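Local coordinates for xylose isomerase-like TIM barrel domain-containing protein (Thermus thermophilus, PDB 3AYV) that binds zinc ions in a TIM barrel of uncertain activity, possibly related to AP endonucleases, and may help protect the cell against oxidative stress, at residues G120-R125 against V131-E136; F95-P100 against L109-P114; H55-N60 against L75-F80; A39-L44 against A86-D91. All coordinates share one frame; numbering follows the deposited sequence.

Overall arrangement
All four contacts belong to the helical shell and parallel strands of one TIM barrel. Contacts 1, 3 and 4 are buried, whereas contact 2 lies nearer the surface. Contacts 1, 2 and 3 each carry one ligand of the same zinc ion, Glu136, His96 and His55, on the neighbouring strands 132-136, 92-96 and 52-55. Away from the metal their chemistry diverges: contact 1 packs a helix on a strand through methyl groups, contact 3 a helix on a loop through leucine and proline carbons and backbone carbonyls, while contact 2 lays an arginine under a loop. Contact 4 shares helix 68-87 with contact 3 but lies at the helix's C-terminal end, apart from the zinc site, and joins two helices through an apolar core bordered by charge.

Contact 1: G120-R125 against V131-E136; sequences GLVVRR and VRLLLE. With ZN (zinc ion), chain E; ZN (zinc ion), chain F.
Leu133 meets helix 120-129 at right angles to both Val122 and Val123, with its CD2 methyl between the two valines. That methyl lies 3.7 Å from CG1 of Val122 and, on the next residue of the helix, 3.8 Å from CG2 of Val123. Both valines hold CG1 anti to the backbone N (chi1 -174° in Val122), yet they offer different branches, because the turn of the helix presents the two residues to the strand from different sides. Methyl-to-methyl packing is all that joins the segments here.

Glu136, three residues further along the strand, faces the other way, into the barrel. Its extended chain carries the carboxylate to two zinc ions: OE1 is 1.9 Å from one, and OE2 is 2.1 Å from the other. A water bound to both ions adds a second bridge. His55 and His96 complete the protein ligands of the first ion, and Asp162, His187 and Glu223 those of the second.

On the outside of the barrel Leu133 also leans on Phe95 of the adjacent strand 92-96. Val122 is flanked by Leu75 and Leu82 of helix 68-87, and Val123 by His153 of helix 147-153.

Contact 2: F95-P100 against L109-P114; sequences FHSGIP and LERALP. With ZN (zinc ion), chain E.
Arg111 reaches Ile99 through a chain that leaves with CG beside its own backbone N (chi1 -77°) and bends at chi3 (54°), which turns the guanidinium flat against the loop. Ile99 answers with CG1 anti to its N (chi1 -164°), so that CG1 lies 3.6 Å from CD of Arg111. The CA of Ile99 sits 3.5 Å above the guanidinium plane, over its centre, and Pro100 CD lies over the same face, 3.9 Å from NH1. Ser97 O is at the edge of the group, in its plane, 3.0 Å from NH2.

The loop is shaped by an ST turn: Ile99 N donates to Ser97 OG over 3.2 Å, and this hydroxyl also bonds Glu140. Arg111 NH2 forms a salt bridge with Asp62. A leucine in place of Arg111 would probably leave Asp62 without its charge partner and strip the flat cover from the backbone of Ile99.

Just before the turn, His96 NE2 binds a zinc ion at 2.4 Å. The loop follows strand 92-96, with Ser97 resting on Leu135 of strand 132-136. Helix 112-118, which follows Arg111 in the chain, packs through Ala112 on helix 147-153.

Contact 3: H55-N60 against L75-F80; sequences HLPFWN and LRRLLF. With ZN (zinc ion), chain E.
Leu78 places its CD2 methyl against the extended backbone at Leu56 and Pro57, where the chain leaves the third strand of the TIM barrel. Helix 68-87 is the helix of the beta-alpha-beta crossover that joins strand 52-55 to its parallel neighbour 92-96, and this contact sets it against the start of that connection. CD2 of Leu78 lies 4.0 Å from CB of Leu56 and 3.9 Å from the carbonyl O of Pro57. The two leucines share one conformation, with CG anti to the carbonyl carbon (chi1 -64° in Leu78), yet their side chains cross at about a right angle.

Alongside, the ring of Pro57 rests on the helix backbone: its CD is 3.8 Å from the carbonyl O of Arg77, and its CB is 4.1 Å from CB of Arg77. Only the root of the arginine is used here; beyond it the chain bends at chi2 and packs with Pro32, Leu35 and Leu61.

A second layer fixes the loop. Leu56 is backed by Ala93 and Phe95 of strand 92-96. His55, one residue earlier, binds a zinc ion through NE2 at 2.3 Å, together with His96 and Glu136, while its other nitrogen is tied to the loop, so both ring nitrogens are engaged, which should fix the rotation of the imidazole. ND1 of His55 donates to the carbonyl O of Leu56 over 2.8 Å, in the carbonyl plane on a lone pair and almost exactly in the imidazole plane, at a C=O...N angle of 141°.

Contact 4: A39-L44 against A86-D91; sequences ALFQSL and AELGAD
Leu88 directs its CB toward Phe41 and Leu44 of helix 38-47, and with CG anti to its carbonyl carbon (chi1 -64°) the rest of the side chain packs against both. CG comes up in the plane of the Phe41 ring, at its edge, 3.9 Å from CD1. From there the branches part. CD1 of Leu88 stays by that edge, also 3.9 Å from CD1 of Phe41, whereas CD2 turns to the helix itself, 3.6 Å from the carbonyl O of Phe41 and 3.9 Å from CD2 of Leu44. Leu88 crosses both partners at about a right angle.

The preceding residue borders this core: Glu87 reaches out extended, its OE2 3.8 Å from CB of Phe41. An alanine in place of Leu88 would probably open a gap between the Phe41 edge and Leu44, leaving the ring less firmly held.

Just beyond Leu88, helix 68-87 terminates in a Schellman motif with Gly89 at positive phi, after which the chain heads into strand 92-96. Arg84 pairs with Glu87 OE1 and makes a cation-pi contact with Phe41. The two helices are thus joined mainly by apolar packing, and the Arg84 pairing probably balances the charge of Glu87 at its border.

Contact 1: G120-R125 against V131-E136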
loop_
_atom_site.group_PDB
_atom_site.type_symbol
_atom_site.label_atom_id
_atom_site.label_comp_id
_atom_site.label_asym_id
_atom_site.label_seq_id
_atom_site.Cartn_x
_atom_site.Cartn_y
_atom_site.Cartn_z
ATOM N N GLY A 120 16.812 -4.115 5.704
ATOM C CA GLY A 120 17.748 -5.088 5.076
ATOM C C GLY A 120 17.171 -6.506 5.001
ATOM O O GLY A 120 17.091 -7.083 3.908
ATOM N N LEU A 121 16.764 -7.055 6.150
ATOM C CA LEU A 121 16.236 -8.444 6.231
ATOM C C LEU A 121 14.909 -8.614 5.520
ATOM O O LEU A 121 14.606 -9.683 4.989
ATOM C CB LEU A 121 16.087 -8.911 7.682
ATOM C CG LEU A 121 17.357 -9.142 8.508
ATOM C CD1 LEU A 121 16.951 -9.623 9.910
ATOM C CD2 LEU A 121 18.386 -10.110 7.846
ATOM N N VAL A 122 14.100 -7.552 5.531
ATOM C CA VAL A 122 12.806 -7.591 4.874
ATOM C C VAL A 122 12.952 -7.598 3.355
ATOM O O VAL A 122 12.310 -8.407 2.675
ATOM C CB VAL A 122 11.928 -6.405 5.320
ATOM C CG1 VAL A 122 10.517 -6.526 4.731
ATOM C CG2 VAL A 122 11.879 -6.411 6.830
ATOM N N VAL A 123 13.805 -6.720 2.828
ATOM C CA VAL A 123 14.092 -6.700 1.387
ATOM C C VAL A 123 14.693 -8.056 0.946
ATOM O O VAL A 123 14.334 -8.590 -0.119
ATOM C CB VAL A 123 15.034 -5.533 1.024
ATOM C CG1 VAL A 123 15.482 -5.591 -0.451
ATOM C CG2 VAL A 123 14.283 -4.204 1.254
ATOM N N ARG A 124 15.588 -8.593 1.772
ATOM C CA ARG A 124 16.226 -9.874 1.447
ATOM C C ARG A 124 15.198 -11.002 1.405
ATOM O O ARG A 124 15.232 -11.846 0.480
ATOM C CB ARG A 124 17.381 -10.185 2.406
ATOM C CG ARG A 124 18.586 -9.233 2.255
ATOM C CD ARG A 124 19.576 -9.430 3.425
ATOM N NE ARG A 124 20.012 -10.825 3.531
ATOM C CZ ARG A 124 20.940 -11.273 4.379
ATOM N NH1 ARG A 124 21.538 -10.441 5.228
ATOM N NH2 ARG A 124 21.273 -12.561 4.381
ATOM N N ARG A 125 14.262 -11.009 2.359
ATOM C CA ARG A 125 13.216 -12.046 2.407
ATOM C C ARG A 125 12.297 -11.951 1.186
ATOM O O ARG A 125 11.942 -12.975 0.586
ATOM C CB ARG A 125 12.393 -11.981 3.728
ATOM C CG ARG A 125 11.381 -13.126 3.925
ATOM C CD ARG A 125 12.067 -14.518 3.855
ATOM N NE ARG A 125 11.148 -15.627 4.183
ATOM C CZ ARG A 125 11.163 -16.828 3.599
ATOM N NH1 ARG A 125 12.035 -17.101 2.631
ATOM N NH2 ARG A 125 10.285 -17.762 3.956
ATOM N N VAL A 131 8.782 -11.801 -4.240
ATOM C CA VAL A 131 7.712 -10.822 -3.994
ATOM C C VAL A 131 8.337 -9.427 -4.080
ATOM O O VAL A 131 9.397 -9.166 -3.483
ATOM C CB VAL A 131 7.106 -11.046 -2.592
ATOM C CG1 VAL A 131 6.068 -9.942 -2.239
ATOM C CG2 VAL A 131 6.504 -12.475 -2.469
ATOM N N ARG A 132 7.712 -8.540 -4.854
ATOM C CA ARG A 132 8.201 -7.171 -5.007
ATOM C C ARG A 132 7.724 -6.330 -3.806
ATOM O O ARG A 132 6.525 -6.284 -3.542
ATOM C CB ARG A 132 7.632 -6.578 -6.296
ATOM C CG ARG A 132 7.874 -5.083 -6.527
ATOM C CD ARG A 132 9.378 -4.757 -6.672
ATOM N NE ARG A 132 9.585 -3.395 -7.160
ATOM C CZ ARG A 132 10.780 -2.821 -7.268
ATOM N NH1 ARG A 132 11.861 -3.510 -6.932
ATOM N NH2 ARG A 132 10.901 -1.563 -7.706
ATOM N N LEU A 133 8.661 -5.690 -3.093
ATOM C CA LEU A 133 8.330 -4.950 -1.854
ATOM C C LEU A 133 8.100 -3.497 -2.184
ATOM O O LEU A 133 8.891 -2.886 -2.903
ATOM C CB LEU A 133 9.480 -5.053 -0.848
ATOM C CG LEU A 133 9.250 -4.705 0.614
ATOM C CD1 LEU A 133 8.176 -5.626 1.250
ATOM C CD2 LEU A 133 10.545 -4.780 1.428
ATOM N N LEU A 134 7.019 -2.925 -1.651
ATOM C CA LEU A 134 6.671 -1.545 -1.992
ATOM C C LEU A 134 6.434 -0.759 -0.725
ATOM O O LEU A 134 5.642 -1.162 0.110
ATOM C CB LEU A 134 5.393 -1.468 -2.842
ATOM C CG LEU A 134 5.391 -2.322 -4.111
ATOM C CD1 LEU A 134 3.975 -2.417 -4.655
ATOM C CD2 LEU A 134 6.348 -1.685 -5.129
ATOM N N LEU A 135 7.105 0.378 -0.615
ATOM C CA LEU A 135 6.876 1.302 0.501
ATOM C C LEU A 135 5.836 2.343 0.122
ATOM O O LEU A 135 5.958 3.011 -0.910
ATOM C CB LEU A 135 8.226 1.980 0.855
ATOM C CG LEU A 135 8.275 3.100 1.908
ATOM C CD1 LEU A 135 7.649 2.609 3.212
ATOM C CD2 LEU A 135 9.719 3.493 2.089
ATOM N N GLU A 136 4.814 2.499 0.976
ATOM C CA GLU A 136 3.696 3.430 0.726
ATOM C C GLU A 136 3.879 4.679 1.595
ATOM O O GLU A 136 4.332 4.555 2.744
ATOM C CB GLU A 136 2.391 2.717 1.094
ATOM C CG GLU A 136 1.159 3.538 0.950
ATOM C CD GLU A 136 -0.042 2.927 1.650
ATOM O OE1 GLU A 136 -0.032 1.749 2.033
ATOM O OE2 GLU A 136 -1.028 3.640 1.815
HETATM ZN ZN ZN E . -1.438 1.501 3.343
HETATM ZN ZN ZN F . -2.973 3.498 0.993
HETATM O O HOH W 1 -3.296 1.398 2.362
HETATM O O HOH W 2 -3.165 1.947 5.036
HETATM O O HOH W 3 -4.814 3.691 2.552
#

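Contact 2: F95-P100 against L109-P114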
loop_
_atom_site.group_PDB
_atom_site.type_symbol
_atom_site.label_atom_id
_atom_site.label_comp_id
_atom_site.label_asym_id
_atom_site.label_seq_id
_atom_site.Cartn_x
_atom_site.Cartn_y
_atom_site.Cartn_z
ATOM N N PHE A 95 3.890 -1.893 2.397
ATOM C CA PHE A 95 4.086 -1.652 3.828
ATOM C C PHE A 95 4.298 -0.148 4.045
ATOM O O PHE A 95 4.573 0.613 3.089
ATOM C CB PHE A 95 5.262 -2.496 4.386
ATOM C CG PHE A 95 6.614 -1.961 3.995
ATOM C CD1 PHE A 95 7.145 -2.246 2.737
ATOM C CD2 PHE A 95 7.353 -1.162 4.875
ATOM C CE1 PHE A 95 8.374 -1.727 2.346
ATOM C CE2 PHE A 95 8.602 -0.635 4.498
ATOM C CZ PHE A 95 9.113 -0.924 3.228
ATOM N N HIS A 96 4.110 0.294 5.289
ATOM C CA HIS A 96 4.317 1.702 5.651
ATOM C C HIS A 96 5.687 1.896 6.284
ATOM O O HIS A 96 6.262 0.934 6.794
ATOM C CB HIS A 96 3.299 2.108 6.735
ATOM C CG HIS A 96 1.886 2.155 6.254
ATOM N ND1 HIS A 96 0.855 2.586 7.063
ATOM C CD2 HIS A 96 1.328 1.859 5.060
ATOM C CE1 HIS A 96 -0.284 2.526 6.393
ATOM N NE2 HIS A 96 -0.026 2.077 5.182
ATOM N N SER A 97 6.187 3.138 6.315
ATOM C CA SER A 97 7.521 3.383 6.926
ATOM C C SER A 97 7.567 3.251 8.455
ATOM O O SER A 97 8.657 3.089 9.035
ATOM C CB SER A 97 8.073 4.757 6.511
ATOM O OG SER A 97 7.447 5.794 7.272
ATOM N N GLY A 98 6.414 3.360 9.104
ATOM C CA GLY A 98 6.378 3.310 10.564
ATOM C C GLY A 98 6.481 4.699 11.202
ATOM O O GLY A 98 6.339 4.838 12.427
ATOM N N ILE A 99 6.696 5.724 10.381
ATOM C CA ILE A 99 6.876 7.096 10.921
ATOM C C ILE A 99 5.585 7.544 11.664
ATOM O O ILE A 99 4.480 7.329 11.158
ATOM C CB ILE A 99 7.313 8.088 9.829
ATOM C CG1 ILE A 99 7.865 9.378 10.480
ATOM C CG2 ILE A 99 6.118 8.431 8.848
ATOM C CD1 ILE A 99 8.313 10.469 9.457
ATOM N N PRO A 100 5.727 8.091 12.885
ATOM C CA PRO A 100 4.571 8.647 13.631
ATOM C C PRO A 100 4.024 9.850 12.902
ATOM O O PRO A 100 4.745 10.498 12.163
ATOM C CB PRO A 100 5.193 9.157 14.946
ATOM C CG PRO A 100 6.508 8.477 15.069
ATOM C CD PRO A 100 6.989 8.194 13.649
ATOM N N LEU A 109 13.504 13.020 7.591
ATOM C CA LEU A 109 14.719 12.812 6.810
ATOM C C LEU A 109 15.752 12.018 7.586
ATOM O O LEU A 109 16.389 11.115 7.035
ATOM C CB LEU A 109 15.295 14.181 6.349
ATOM C CG LEU A 109 16.560 14.081 5.472
ATOM C CD1 LEU A 109 16.359 13.191 4.217
ATOM C CD2 LEU A 109 17.068 15.502 5.089
ATOM N N GLU A 110 15.896 12.307 8.879
ATOM C CA GLU A 110 16.873 11.590 9.700
ATOM C C GLU A 110 16.533 10.097 9.867
ATOM O O GLU A 110 17.404 9.298 10.136
ATOM C CB GLU A 110 16.995 12.233 11.083
ATOM C CG GLU A 110 17.689 13.594 11.051
ATOM C CD GLU A 110 17.667 14.277 12.421
ATOM O OE1 GLU A 110 16.652 14.944 12.751
ATOM O OE2 GLU A 110 18.663 14.138 13.173
ATOM N N ARG A 111 15.261 9.736 9.702
ATOM C CA ARG A 111 14.873 8.340 9.778
ATOM C C ARG A 111 15.233 7.575 8.514
ATOM O O ARG A 111 15.183 6.336 8.545
ATOM C CB ARG A 111 13.361 8.205 9.957
ATOM C CG ARG A 111 12.822 8.488 11.350
ATOM C CD ARG A 111 11.259 8.452 11.328
ATOM N NE ARG A 111 10.739 7.196 10.771
ATOM C CZ ARG A 111 10.316 6.174 11.513
ATOM N NH1 ARG A 111 10.327 6.278 12.845
ATOM N NH2 ARG A 111 9.866 5.043 10.942
ATOM N N ALA A 112 15.535 8.270 7.411
ATOM C CA ALA A 112 15.590 7.573 6.088
ATOM C C ALA A 112 16.636 6.450 6.000
ATOM O O ALA A 112 16.326 5.313 5.588
ATOM C CB ALA A 112 15.795 8.570 4.952
ATOM N N LEU A 113 17.888 6.756 6.322
ATOM C CA LEU A 113 18.911 5.714 6.189
ATOM C C LEU A 113 18.815 4.649 7.298
ATOM O O LEU A 113 19.022 3.456 7.020
ATOM C CB LEU A 113 20.334 6.299 6.042
ATOM C CG LEU A 113 20.714 6.677 4.584
ATOM C CD1 LEU A 113 20.678 5.464 3.629
ATOM C CD2 LEU A 113 19.882 7.834 4.030
ATOM N N PRO A 114 18.470 5.056 8.549
ATOM C CA PRO A 114 18.228 4.019 9.544
ATOM C C PRO A 114 17.099 3.071 9.123
ATOM O O PRO A 114 17.185 1.855 9.371
ATOM C CB PRO A 114 17.844 4.832 10.798
ATOM C CG PRO A 114 18.743 6.040 10.676
ATOM C CD PRO A 114 18.634 6.378 9.193
HETATM ZN ZN ZN E . -1.438 1.501 3.343
HETATM O O HOH W 1 -3.296 1.398 2.362
HETATM O O HOH W 2 -3.165 1.947 5.036
#

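Contact 3: H55-N60 against L75-F80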
loop_
_atom_site.group_PDB
_atom_site.type_symbol
_atom_site.label_atom_id
_atom_site.label_comp_id
_atom_site.label_asym_id
_atom_site.label_seq_id
_atom_site.Cartn_x
_atom_site.Cartn_y
_atom_site.Cartn_z
ATOM N N HIS A 55 -1.298 -6.241 1.514
ATOM C CA HIS A 55 -0.852 -5.147 2.395
ATOM C C HIS A 55 -0.354 -5.786 3.673
ATOM O O HIS A 55 -1.093 -6.498 4.359
ATOM C CB HIS A 55 -2.015 -4.195 2.697
ATOM C CG HIS A 55 -1.563 -2.869 3.216
ATOM N ND1 HIS A 55 -0.756 -2.738 4.333
ATOM C CD2 HIS A 55 -1.768 -1.616 2.749
ATOM C CE1 HIS A 55 -0.495 -1.454 4.531
ATOM N NE2 HIS A 55 -1.108 -0.755 3.592
ATOM N N LEU A 56 0.933 -5.586 3.976
ATOM C CA LEU A 56 1.548 -6.135 5.162
ATOM C C LEU A 56 0.990 -5.440 6.402
ATOM O O LEU A 56 0.388 -4.383 6.283
ATOM C CB LEU A 56 3.072 -6.007 5.087
ATOM C CG LEU A 56 3.709 -6.789 3.933
ATOM C CD1 LEU A 56 5.159 -6.441 3.799
ATOM C CD2 LEU A 56 3.568 -8.321 4.193
ATOM N N PRO A 57 1.098 -6.083 7.569
ATOM C CA PRO A 57 0.624 -5.424 8.806
ATOM C C PRO A 57 1.277 -4.051 8.981
ATOM O O PRO A 57 2.420 -3.843 8.505
ATOM C CB PRO A 57 1.106 -6.385 9.902
ATOM C CG PRO A 57 1.077 -7.765 9.185
ATOM C CD PRO A 57 1.627 -7.439 7.838
ATOM N N PHE A 58 0.574 -3.126 9.651
ATOM C CA PHE A 58 1.138 -1.803 9.892
ATOM C C PHE A 58 0.686 -1.143 11.201
ATOM O O PHE A 58 1.381 -0.251 11.692
ATOM C CB PHE A 58 0.810 -0.846 8.739
ATOM C CG PHE A 58 -0.653 -0.534 8.617
ATOM C CD1 PHE A 58 -1.197 0.607 9.235
ATOM C CD2 PHE A 58 -1.498 -1.380 7.892
ATOM C CE1 PHE A 58 -2.547 0.888 9.135
ATOM C CE2 PHE A 58 -2.873 -1.108 7.778
ATOM C CZ PHE A 58 -3.397 0.026 8.398
ATOM N N TRP A 59 -0.495 -1.506 11.699
ATOM C CA TRP A 59 -1.024 -0.790 12.868
ATOM C C TRP A 59 -0.049 -0.890 14.036
ATOM O O TRP A 59 0.314 -1.990 14.448
ATOM C CB TRP A 59 -2.405 -1.316 13.280
ATOM C CG TRP A 59 -3.537 -0.791 12.459
ATOM C CD1 TRP A 59 -4.367 -1.523 11.657
ATOM C CD2 TRP A 59 -3.984 0.573 12.371
ATOM N NE1 TRP A 59 -5.311 -0.702 11.083
ATOM C CE2 TRP A 59 -5.080 0.593 11.483
ATOM C CE3 TRP A 59 -3.536 1.784 12.926
ATOM C CZ2 TRP A 59 -5.769 1.779 11.155
ATOM C CZ3 TRP A 59 -4.221 2.974 12.595
ATOM C CH2 TRP A 59 -5.322 2.952 11.717
ATOM N N ASN A 60 0.354 0.273 14.580
ATOM C CA ASN A 60 1.248 0.329 15.740
ATOM C C ASN A 60 2.612 -0.303 15.528
ATOM O O ASN A 60 3.272 -0.678 16.483
ATOM C CB ASN A 60 0.578 -0.299 16.967
ATOM C CG ASN A 60 -0.754 0.351 17.287
ATOM O OD1 ASN A 60 -1.817 -0.281 17.166
ATOM N ND2 ASN A 60 -0.711 1.639 17.663
ATOM N N LEU A 75 9.420 -6.389 12.946
ATOM C CA LEU A 75 10.202 -7.267 12.078
ATOM C C LEU A 75 9.506 -8.616 11.873
ATOM O O LEU A 75 9.371 -9.056 10.713
ATOM C CB LEU A 75 11.635 -7.433 12.593
ATOM C CG LEU A 75 12.588 -8.218 11.677
ATOM C CD1 LEU A 75 12.688 -7.539 10.295
ATOM C CD2 LEU A 75 13.967 -8.316 12.362
ATOM N N ARG A 76 9.042 -9.241 12.962
ATOM C CA ARG A 76 8.316 -10.531 12.867
ATOM C C ARG A 76 7.054 -10.428 12.001
ATOM O O ARG A 76 6.788 -11.314 11.157
ATOM C CB ARG A 76 7.991 -11.114 14.256
ATOM C CG ARG A 76 9.201 -11.590 15.055
ATOM C CD ARG A 76 8.819 -12.347 16.372
ATOM N NE ARG A 76 7.934 -11.632 17.311
ATOM C CZ ARG A 76 8.361 -10.824 18.293
ATOM N NH1 ARG A 76 9.651 -10.565 18.457
ATOM N NH2 ARG A 76 7.486 -10.236 19.094
ATOM N N ARG A 77 6.295 -9.342 12.179
ATOM C CA ARG A 77 5.077 -9.093 11.397
ATOM C C ARG A 77 5.348 -8.952 9.883
ATOM O O ARG A 77 4.593 -9.520 9.041
ATOM C CB ARG A 77 4.354 -7.835 11.909
ATOM C CG ARG A 77 3.667 -8.017 13.272
ATOM C CD ARG A 77 2.384 -8.780 13.126
ATOM N NE ARG A 77 1.602 -8.887 14.366
ATOM C CZ ARG A 77 1.380 -10.014 15.029
ATOM N NH1 ARG A 77 1.906 -11.168 14.609
ATOM N NH2 ARG A 77 0.613 -9.994 16.109
ATOM N N LEU A 78 6.380 -8.177 9.524
ATOM C CA LEU A 78 6.715 -7.995 8.119
ATOM C C LEU A 78 7.209 -9.312 7.472
ATOM O O LEU A 78 6.762 -9.672 6.383
ATOM C CB LEU A 78 7.767 -6.892 7.932
ATOM C CG LEU A 78 7.281 -5.499 8.370
ATOM C CD1 LEU A 78 8.409 -4.513 8.154
ATOM C CD2 LEU A 78 6.036 -5.070 7.548
ATOM N N LEU A 79 8.094 -10.009 8.162
ATOM C CA LEU A 79 8.663 -11.278 7.653
ATOM C C LEU A 79 7.603 -12.387 7.514
ATOM O O LEU A 79 7.535 -13.070 6.472
ATOM C CB LEU A 79 9.833 -11.721 8.527
ATOM C CG LEU A 79 11.083 -10.820 8.498
ATOM C CD1 LEU A 79 12.085 -11.328 9.540
ATOM C CD2 LEU A 79 11.725 -10.773 7.110
ATOM N N PHE A 80 6.747 -12.526 8.516
ATOM C CA PHE A 80 5.689 -13.535 8.457
ATOM C C PHE A 80 4.658 -13.185 7.395
ATOM O O PHE A 80 4.241 -14.054 6.603
ATOM C CB PHE A 80 5.042 -13.769 9.823
ATOM C CG PHE A 80 4.304 -15.088 9.908
ATOM C CD1 PHE A 80 4.877 -16.249 9.377
ATOM C CD2 PHE A 80 3.045 -15.161 10.469
ATOM C CE1 PHE A 80 4.200 -17.473 9.430
ATOM C CE2 PHE A 80 2.359 -16.390 10.540
ATOM C CZ PHE A 80 2.930 -17.528 10.023
HETATM ZN ZN ZN E . -1.438 1.501 3.343
HETATM O O HOH W 1 -3.296 1.398 2.362
HETATM O O HOH W 2 -3.165 1.947 5.036
#

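Contact 4: A39-L44 against A86-D91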
loop_
_atom_site.group_PDB
_atom_site.type_symbol
_atom_site.label_atom_id
_atom_site.label_comp_id
_atom_site.label_asym_id
_atom_site.label_seq_id
_atom_site.Cartn_x
_atom_site.Cartn_y
_atom_site.Cartn_z
ATOM N N ALA A 39 -5.852 -22.337 7.424
ATOM C CA ALA A 39 -7.018 -22.685 6.608
ATOM C C ALA A 39 -7.551 -21.501 5.809
ATOM O O ALA A 39 -8.015 -21.676 4.674
ATOM C CB ALA A 39 -8.125 -23.296 7.480
ATOM N N LEU A 40 -7.476 -20.297 6.392
ATOM C CA LEU A 40 -7.957 -19.097 5.708
ATOM C C LEU A 40 -7.119 -18.757 4.474
ATOM O O LEU A 40 -7.645 -18.248 3.480
ATOM C CB LEU A 40 -8.011 -17.891 6.657
ATOM C CG LEU A 40 -9.065 -17.808 7.771
ATOM C CD1 LEU A 40 -8.776 -16.555 8.588
ATOM C CD2 LEU A 40 -10.510 -17.792 7.266
ATOM N N PHE A 41 -5.823 -19.056 4.547
ATOM C CA PHE A 41 -4.900 -18.831 3.434
ATOM C C PHE A 41 -5.097 -19.887 2.342
ATOM O O PHE A 41 -5.097 -19.571 1.139
ATOM C CB PHE A 41 -3.455 -18.802 3.937
ATOM C CG PHE A 41 -3.132 -17.564 4.716
ATOM C CD1 PHE A 41 -2.737 -16.397 4.058
ATOM C CD2 PHE A 41 -3.283 -17.544 6.099
ATOM C CE1 PHE A 41 -2.467 -15.223 4.781
ATOM C CE2 PHE A 41 -3.018 -16.380 6.830
ATOM C CZ PHE A 41 -2.610 -15.215 6.158
ATOM N N GLN A 42 -5.282 -21.133 2.775
ATOM C CA GLN A 42 -5.620 -22.240 1.861
ATOM C C GLN A 42 -6.939 -21.959 1.137
ATOM O O GLN A 42 -7.026 -22.067 -0.090
ATOM C CB GLN A 42 -5.715 -23.558 2.626
ATOM C CG GLN A 42 -4.386 -24.130 3.116
ATOM C CD GLN A 42 -4.531 -25.546 3.680
ATOM O OE1 GLN A 42 -5.178 -26.417 3.067
ATOM N NE2 GLN A 42 -3.923 -25.789 4.847
ATOM N N SER A 43 -7.960 -21.578 1.902
ATOM C CA SER A 43 -9.261 -21.267 1.343
ATOM C C SER A 43 -9.214 -20.121 0.334
ATOM O O SER A 43 -9.894 -20.174 -0.691
ATOM C CB SER A 43 -10.268 -20.980 2.456
ATOM O OG SER A 43 -11.373 -20.246 1.959
ATOM N N LEU A 44 -8.416 -19.088 0.611
ATOM C CA LEU A 44 -8.335 -17.946 -0.289
ATOM C C LEU A 44 -7.614 -18.310 -1.580
ATOM O O LEU A 44 -8.071 -17.972 -2.664
ATOM C CB LEU A 44 -7.654 -16.750 0.389
ATOM C CG LEU A 44 -7.431 -15.483 -0.447
ATOM C CD1 LEU A 44 -8.707 -14.976 -1.149
ATOM C CD2 LEU A 44 -6.821 -14.394 0.454
ATOM N N ALA A 86 3.744 -14.914 -0.189
ATOM C CA ALA A 86 4.333 -15.877 -1.137
ATOM C C ALA A 86 3.425 -17.091 -1.289
ATOM O O ALA A 86 3.236 -17.594 -2.403
ATOM C CB ALA A 86 5.725 -16.303 -0.669
ATOM N N GLU A 87 2.859 -17.542 -0.172
ATOM C CA GLU A 87 1.909 -18.635 -0.152
ATOM C C GLU A 87 0.660 -18.330 -0.995
ATOM O O GLU A 87 0.120 -19.219 -1.681
ATOM C CB GLU A 87 1.541 -18.987 1.297
ATOM C CG GLU A 87 0.392 -19.982 1.432
ATOM C CD GLU A 87 0.083 -20.371 2.876
ATOM O OE1 GLU A 87 0.657 -19.760 3.819
ATOM O OE2 GLU A 87 -0.739 -21.303 3.051
ATOM N N LEU A 88 0.209 -17.079 -0.959
ATOM C CA LEU A 88 -0.934 -16.654 -1.747
ATOM C C LEU A 88 -0.556 -16.332 -3.184
ATOM O O LEU A 88 -1.424 -15.956 -3.975
ATOM C CB LEU A 88 -1.604 -15.429 -1.102
ATOM C CG LEU A 88 -2.235 -15.622 0.280
ATOM C CD1 LEU A 88 -2.536 -14.242 0.848
ATOM C CD2 LEU A 88 -3.512 -16.467 0.189
ATOM N N GLY A 89 0.724 -16.482 -3.532
ATOM C CA GLY A 89 1.207 -16.116 -4.866
ATOM C C GLY A 89 1.143 -14.625 -5.185
ATOM O O GLY A 89 0.920 -14.234 -6.332
ATOM N N ALA A 90 1.338 -13.780 -4.169
ATOM C CA ALA A 90 1.316 -12.328 -4.372
ATOM C C ALA A 90 2.447 -11.862 -5.240
ATOM O O ALA A 90 3.574 -12.367 -5.126
ATOM C CB ALA A 90 1.377 -11.592 -2.995
ATOM N N ASP A 91 2.171 -10.900 -6.106
ATOM C CA ASP A 91 3.236 -10.301 -6.907
ATOM C C ASP A 91 3.960 -9.205 -6.123
ATOM O O ASP A 91 5.177 -9.050 -6.249
ATOM C CB ASP A 91 2.761 -9.826 -8.298
ATOM C CG ASP A 91 1.664 -8.730 -8.247
ATOM O OD1 ASP A 91 1.158 -8.351 -7.157
ATOM O OD2 ASP A 91 1.316 -8.231 -9.343
#